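Local coordinates for uncharacterized protein (Pseudomonas phage YuA, PDB 3PES) that is of unknown function, a small single-chain phage protein in which a three-stranded antiparallel sheet packs against a C-terminal helix, at residues Lys65-Glu68 with Ala69-Glu72; Ile74-Ala77 with Val78-Met82. All coordinates share one frame; numbering follows the deposited sequence.

Interaction 1: residues Lys65-Glu68 with Ala69-Glu72; sequences KLTE and AERE
Glu68, Arg71 and Leu66 meet at the N-cap of helix 68-82, where the loop after helix 60-63 leads into the first turn. Thr67 is the N-cap residue: its OG1 accepts from Glu70 N at 3.1 Å, with an N-H...O angle of 162°. Thr67 OG1 stands between its own backbone N and carbonyl carbon (chi1 58°), which turns the hydroxyl to the amide of Glu70. The first helical bonds follow at once, Arg71 N to Thr67 O and Glu72 N to Glu68 O.

Arg71 runs extended from CG to NE back over the loop, and its guanidinium lies with one face on Leu66, CD1 being 3.7 Å from Arg71 CZ. Glu68, bent at chi2, lays its carboxylate almost parallel to the guanidinium, the planes 11° apart. Their salt bridge is long, 3.9 Å from Glu68 OE2 to Arg71 NE, and since that oxygen stands well out of the guanidinium plane it rests on charge alone. Arg71 NE and NH2 bond to water instead. One water takes a bond from NH2 and gives one to Leu66 O; a second, in the guanidinium plane, accepts from Arg71 NE at 2.8 Å and donates to both Leu66 O and Glu68 OE2.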
# COMPACT_ATOMS: atom_id res chain seq x y z
N LYS A 65 8.06 14.96 3.79
CA LYS A 65 7.31 15.64 2.74
C LYS A 65 5.98 14.98 2.43
O LYS A 65 5.21 15.51 1.64
CB LYS A 65 8.14 15.75 1.46
CG LYS A 65 9.31 16.67 1.57
CD LYS A 65 9.86 16.92 0.18
CE LYS A 65 11.04 17.85 0.22
NZ LYS A 65 10.64 19.22 0.64
N LEU A 66 5.73 13.81 3.01
CA LEU A 66 4.44 13.19 2.83
C LEU A 66 3.35 14.07 3.44
O LEU A 66 3.47 14.57 4.56
CB LEU A 66 4.39 11.80 3.46
CG LEU A 66 5.10 10.66 2.74
CD1 LEU A 66 5.19 9.48 3.68
CD2 LEU A 66 4.37 10.26 1.46
N THR A 67 2.30 14.26 2.67
CA THR A 67 1.08 14.84 3.22
C THR A 67 0.07 13.72 3.37
O THR A 67 0.24 12.64 2.82
CB THR A 67 0.50 15.86 2.27
OG1 THR A 67 0.25 15.22 1.01
CG2 THR A 67 1.47 17.04 2.07
N GLU A 68 -1.01 13.96 4.11
CA GLU A 68 -2.07 12.96 4.18
C GLU A 68 -2.63 12.63 2.80
O GLU A 68 -2.97 11.49 2.53
CB GLU A 68 -3.17 13.38 5.15
CG GLU A 68 -2.71 13.36 6.61
CD GLU A 68 -2.09 12.04 7.09
OE1 GLU A 68 -2.58 10.96 6.69
OE2 GLU A 68 -1.12 12.09 7.86
N ALA A 69 -2.72 13.63 1.93
CA ALA A 69 -3.19 13.38 0.56
C ALA A 69 -2.29 12.40 -0.18
O ALA A 69 -2.76 11.48 -0.86
CB ALA A 69 -3.30 14.70 -0.22
N GLU A 70 -0.98 12.60 -0.05
CA GLU A 70 -0.01 11.71 -0.66
C GLU A 70 -0.06 10.31 -0.07
O GLU A 70 0.04 9.31 -0.79
CB GLU A 70 1.38 12.32 -0.56
CG GLU A 70 1.67 13.38 -1.62
CD GLU A 70 1.71 12.82 -3.04
OE1 GLU A 70 0.63 12.74 -3.67
OE2 GLU A 70 2.81 12.47 -3.53
N ARG A 71 -0.22 10.23 1.25
CA ARG A 71 -0.30 8.92 1.89
C ARG A 71 -1.50 8.15 1.36
O ARG A 71 -1.42 6.95 1.15
CB ARG A 71 -0.34 9.06 3.42
CG ARG A 71 0.96 9.58 4.03
CD ARG A 71 0.80 9.82 5.53
NE ARG A 71 1.94 10.52 6.12
CZ ARG A 71 2.99 9.92 6.66
NH1 ARG A 71 3.06 8.60 6.68
NH2 ARG A 71 3.98 10.66 7.17
N GLU A 72 -2.63 8.84 1.17
CA GLU A 72 -3.83 8.20 0.67
C GLU A 72 -3.65 7.71 -0.77
O GLU A 72 -4.02 6.59 -1.12
CB GLU A 72 -5.00 9.15 0.78
CG GLU A 72 -6.31 8.59 0.30
CD GLU A 72 -7.44 9.57 0.44
OE1 GLU A 72 -7.17 10.77 0.67
OE2 GLU A 72 -8.60 9.15 0.31
O HOH W 1 5.03 13.49 6.77
O HOH W 2 1.51 13.26 6.45

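Interaction 2: residues Ile74-Ala77 with Val78-Met82; sequences IDQA and VFDRM
Val78 closes against Ile74 one turn back on helix 68-82, on the side of this amphipathic helix that faces the antiparallel sheet. Val78 CG2, set beside its backbone N, reaches within 3.3 Å of Ile74 O and touches Ile74 CG2 at 4.1 Å. On the backbone, Val78 N gives a nearly straight bond to Ile74 O (2.8 Å), one of the i to i+4 bonds that run on through Arg81 N to Ala77 O and Met82 N to Val78 O. Both side chains are buried: Ile74 lies on Trp49, and Val78 meets Phe8, Val21, Trp24 and Trp49, so all three strands contribute to the packing on this face.

The contact is looser on the exposed side, where Gln76 and Asp80 form a polar pair. The Gln76 chain leaves with CG anti to its backbone N (chi1 -174°) and then bends at chi2, which carries the amide forward along the helix. There it runs beside Phe79, NE2 being 3.7 Å from Phe79 CD2, with amide and ring planes 52° apart. Asp80 OD1 lies in the amide plane of Gln76, yet is itself approached from above the carboxylate plane: Gln76 NE2 to Asp80 OD1 is 3.0 Å, at an N-H...O angle of 156°.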
# COMPACT_ATOMS: atom_id res chain seq x y z
N ILE A 74 -0.73 7.01 -2.27
CA ILE A 74 0.22 5.90 -2.27
C ILE A 74 -0.40 4.62 -1.67
O ILE A 74 -0.11 3.52 -2.14
CB ILE A 74 1.56 6.30 -1.62
CG1 ILE A 74 2.24 7.40 -2.45
CG2 ILE A 74 2.47 5.09 -1.50
CD1 ILE A 74 3.37 8.12 -1.70
N ASP A 75 -1.26 4.76 -0.66
CA ASP A 75 -1.99 3.60 -0.15
C ASP A 75 -2.67 2.87 -1.32
O ASP A 75 -2.63 1.64 -1.42
CB ASP A 75 -3.09 4.02 0.82
CG ASP A 75 -2.61 4.28 2.23
OD1 ASP A 75 -1.45 3.99 2.55
OD2 ASP A 75 -3.44 4.77 3.04
N GLN A 76 -3.32 3.63 -2.20
CA GLN A 76 -4.00 3.01 -3.32
C GLN A 76 -3.04 2.43 -4.36
O GLN A 76 -3.32 1.38 -4.93
CB GLN A 76 -4.97 4.00 -3.97
CG GLN A 76 -5.81 3.34 -5.08
CD GLN A 76 -6.81 2.37 -4.50
OE1 GLN A 76 -7.56 2.73 -3.59
NE2 GLN A 76 -6.85 1.14 -5.03
N ALA A 77 -1.92 3.10 -4.58
CA ALA A 77 -0.86 2.57 -5.44
C ALA A 77 -0.33 1.23 -4.92
O ALA A 77 -0.07 0.30 -5.70
CB ALA A 77 0.26 3.60 -5.57
N VAL A 78 -0.16 1.13 -3.61
CA VAL A 78 0.25 -0.12 -2.99
C VAL A 78 -0.82 -1.20 -3.16
O VAL A 78 -0.51 -2.32 -3.52
CB VAL A 78 0.63 0.10 -1.50
CG1 VAL A 78 0.89 -1.21 -0.77
CG2 VAL A 78 1.85 1.00 -1.42
N PHE A 79 -2.08 -0.86 -2.90
CA PHE A 79 -3.15 -1.82 -3.15
C PHE A 79 -3.12 -2.34 -4.60
O PHE A 79 -3.18 -3.55 -4.84
CB PHE A 79 -4.50 -1.18 -2.84
CG PHE A 79 -5.70 -2.11 -2.99
CD1 PHE A 79 -6.31 -2.66 -1.88
CD2 PHE A 79 -6.21 -2.40 -4.25
CE1 PHE A 79 -7.41 -3.53 -2.03
CE2 PHE A 79 -7.31 -3.23 -4.39
CZ PHE A 79 -7.91 -3.79 -3.28
N ASP A 80 -3.00 -1.43 -5.55
CA ASP A 80 -3.05 -1.83 -6.95
C ASP A 80 -1.84 -2.71 -7.29
O ASP A 80 -1.97 -3.68 -8.01
CB ASP A 80 -3.07 -0.60 -7.86
CG ASP A 80 -4.37 0.18 -7.76
OD1 ASP A 80 -5.40 -0.32 -7.25
OD2 ASP A 80 -4.35 1.34 -8.23
N ARG A 81 -0.67 -2.40 -6.74
CA ARG A 81 0.52 -3.22 -6.97
C ARG A 81 0.34 -4.62 -6.36
O ARG A 81 0.64 -5.63 -7.00
CB ARG A 81 1.76 -2.52 -6.40
CG ARG A 81 3.02 -3.36 -6.37
CD ARG A 81 3.41 -3.97 -7.71
NE ARG A 81 4.57 -4.85 -7.54
CZ ARG A 81 4.50 -6.11 -7.10
NH1 ARG A 81 3.33 -6.67 -6.79
NH2 ARG A 81 5.61 -6.81 -6.96
N MSE A 82 -0.17 -4.67 -5.13
CA MSE A 82 -0.22 -5.95 -4.41
C MSE A 82 -1.39 -6.83 -4.81
O MSE A 82 -1.34 -8.04 -4.61
CB MSE A 82 -0.22 -5.72 -2.90
CG MSE A 82 1.02 -4.95 -2.36
SE MSE A 82 2.72 -5.66 -2.91
CE MSE A 82 2.63 -7.41 -2.07

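In the fold
Interactions 1 and 2 follow one another along helix 68-82, the first at its N-terminal start and the second through its later turns, with centres about 14 Å apart. They touch directly where Leu66 CD2 packs on Ile74 CD1 at 3.9 Å, so the loop leucine continues the apolar side of the helix. That side is shared with the sheet: Leu66 rests on Val12 at the end of strand 6-12, and Val78 on Phe8 of the same strand. Burial differs: interaction 1, about 13 Å from the chain centre, has no buried residue, whereas interaction 2, about 4 Å from it, buries Ile74 and Val78. Glu70 bonds through OE2 to Ala13 N and through OE1 pairs with Arg73; Asp75 OD1 accepts from Trp49 NE1.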